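Local coordinates for pumilio domain-containing protein C56F2.08c (Schizosaccharomyces pombe, PDB 6NX5) that probably binds AU-rich elements in the 3' untranslated regions of mRNAs, this chain being the RNA recognition motif domain of the longer PUF protein Puf1, at residues 18-23 / 33-38. Sequence-based numbering, arbitrary orientation.
Sequences SAIHAL and IWMLSP
The 18-23 part of helix 17-24 lies over the 33-35 end of strand 30-35, the short axes 9.3 Å apart at closest approach and their directions 140° apart; the nearest CA atoms, of His-21 and Ile-33, are 7.3 Å apart. Ile-33 points at the helix, and with CG1 anti to its own carbonyl carbon (chi1 -62°) and an extended chi2 (165°) it carries CD1 up against the helix at His-21, 3.4 Å from CB and 3.5 Å from CA of that residue. The His-21 side chain crosses Ile-33 at about a right angle, and its ring meets the same methyl obliquely. Ile-20 uses two branches: CG2 sits 4.2 Å from both CD1 and CG2 of Ile-33, while CD1 reaches tip to tip toward Met-35, 3.5 Å from SD and from CE. Helix 17-24 is the first helix of the RRM βαββαβ fold, packed here on 30-35, an edge strand of the four-stranded sheet within this chain; Ile-20 also touches Ala-42 and Val-44 on the adjoining strand. Met-35 bends at chi2 and chi3, which turns its thioether toward the helix. No hydrogen bond joins the two segments. Trp-34 and Met-35 also pair in an antiparallel ladder with a strand of the second subunit, continuing the sheet across the interface.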
loop_
_atom_site.group_PDB
_atom_site.type_symbol
_atom_site.label_atom_id
_atom_site.label_comp_id
_atom_site.label_asym_id
_atom_site.label_seq_id
_atom_site.Cartn_x
_atom_site.Cartn_y
_atom_site.Cartn_z
ATOM N N SER A 18 0.616 12.545 -10.647
ATOM C CA SER A 18 1.099 12.653 -12.020
ATOM C C SER A 18 2.619 12.548 -12.077
ATOM O O SER A 18 3.167 11.926 -12.991
ATOM C CB SER A 18 0.622 13.965 -12.646
ATOM O OG SER A 18 1.119 15.067 -11.918
ATOM N N ALA A 19 3.318 13.133 -11.103
ATOM C CA ALA A 19 4.770 12.994 -11.069
ATOM C C ALA A 19 5.173 11.539 -10.851
ATOM O O ALA A 19 6.130 11.048 -11.462
ATOM C CB ALA A 19 5.361 13.894 -9.980
ATOM N N ILE A 20 4.435 10.830 -10.002
ATOM C CA ILE A 20 4.775 9.443 -9.711
ATOM C C ILE A 20 4.596 8.572 -10.950
ATOM O O ILE A 20 5.421 7.693 -11.224
ATOM C CB ILE A 20 3.942 8.954 -8.515
ATOM C CG1 ILE A 20 4.423 9.698 -7.265
ATOM C CG2 ILE A 20 4.060 7.438 -8.343
ATOM C CD1 ILE A 20 3.535 9.551 -6.088
ATOM N N HIS A 21 3.526 8.793 -11.719
ATOM C CA HIS A 21 3.352 8.033 -12.957
ATOM C C HIS A 21 4.518 8.260 -13.904
ATOM O O HIS A 21 5.058 7.310 -14.483
ATOM C CB HIS A 21 2.032 8.397 -13.644
ATOM C CG HIS A 21 1.755 7.587 -14.872
ATOM N ND1 HIS A 21 2.492 7.723 -16.028
ATOM C CD2 HIS A 21 0.845 6.614 -15.116
ATOM C CE1 HIS A 21 2.023 6.896 -16.945
ATOM N NE2 HIS A 21 1.027 6.209 -16.416
ATOM N N ALA A 22 4.911 9.520 -14.085
ATOM C CA ALA A 22 6.049 9.822 -14.941
ATOM C C ALA A 22 7.284 9.034 -14.526
ATOM O O ALA A 22 7.970 8.445 -15.369
ATOM C CB ALA A 22 6.331 11.327 -14.912
ATOM N N LEU A 23 7.561 8.980 -13.224
ATOM C CA LEU A 23 8.761 8.305 -12.745
ATOM C C LEU A 23 8.664 6.794 -12.921
ATOM O O LEU A 23 9.624 6.149 -13.358
ATOM C CB LEU A 23 8.998 8.656 -11.280
ATOM C CG LEU A 23 10.102 7.913 -10.532
ATOM C CD1 LEU A 23 11.465 8.451 -10.930
ATOM C CD2 LEU A 23 9.882 8.043 -9.034
ATOM N N ILE A 33 -2.266 4.117 -9.548
ATOM C CA ILE A 33 -1.521 4.830 -8.511
ATOM C C ILE A 33 -2.524 5.303 -7.472
ATOM O O ILE A 33 -3.589 5.812 -7.831
ATOM C CB ILE A 33 -0.729 6.025 -9.075
ATOM C CG1 ILE A 33 0.313 5.530 -10.073
ATOM C CG2 ILE A 33 -0.071 6.823 -7.944
ATOM C CD1 ILE A 33 0.868 6.636 -10.933
ATOM N N TRP A 34 -2.206 5.102 -6.195
ATOM C CA TRP A 34 -2.956 5.673 -5.082
ATOM C C TRP A 34 -2.021 6.527 -4.235
ATOM O O TRP A 34 -0.881 6.138 -3.972
ATOM C CB TRP A 34 -3.565 4.597 -4.187
ATOM C CG TRP A 34 -4.536 3.689 -4.857
ATOM C CD1 TRP A 34 -5.888 3.777 -4.807
ATOM C CD2 TRP A 34 -4.230 2.537 -5.643
ATOM N NE1 TRP A 34 -6.456 2.753 -5.529
ATOM C CE2 TRP A 34 -5.456 1.979 -6.056
ATOM C CE3 TRP A 34 -3.042 1.925 -6.046
ATOM C CZ2 TRP A 34 -5.528 0.835 -6.842
ATOM C CZ3 TRP A 34 -3.117 0.774 -6.825
ATOM C CH2 TRP A 34 -4.352 0.249 -7.217
ATOM N N MET A 35 -2.498 7.688 -3.797
ATOM C CA MET A 35 -1.716 8.557 -2.933
ATOM C C MET A 35 -2.158 8.371 -1.488
ATOM O O MET A 35 -3.353 8.271 -1.208
ATOM C CB MET A 35 -1.880 10.024 -3.338
ATOM C CG MET A 35 -1.489 10.294 -4.779
ATOM S SD MET A 35 0.233 9.901 -5.124
ATOM C CE MET A 35 1.057 11.144 -4.116
ATOM N N LEU A 36 -1.189 8.310 -0.577
ATOM C CA LEU A 36 -1.459 8.184 0.854
ATOM C C LEU A 36 -1.346 9.528 1.552
ATOM O O LEU A 36 -0.846 9.614 2.674
ATOM C CB LEU A 36 -0.523 7.168 1.493
ATOM C CG LEU A 36 -0.744 5.721 1.043
ATOM C CD1 LEU A 36 0.369 4.800 1.529
ATOM C CD2 LEU A 36 -2.089 5.203 1.518
ATOM N N SER A 37 -1.800 10.585 0.883
ATOM C CA SER A 37 -1.827 11.908 1.483
ATOM C C SER A 37 -2.674 11.883 2.756
ATOM O O SER A 37 -3.675 11.165 2.833
ATOM C CB SER A 37 -2.388 12.922 0.489
ATOM O OG SER A 37 -1.916 12.667 -0.822
ATOM N N PRO A 38 -2.311 12.679 3.770
ATOM C CA PRO A 38 -1.267 13.705 3.715
ATOM C C PRO A 38 0.152 13.186 3.926
ATOM O O PRO A 38 1.082 13.997 3.988
ATOM C CB PRO A 38 -1.667 14.639 4.854
ATOM C CG PRO A 38 -2.221 13.707 5.873
ATOM C CD PRO A 38 -2.975 12.654 5.087
#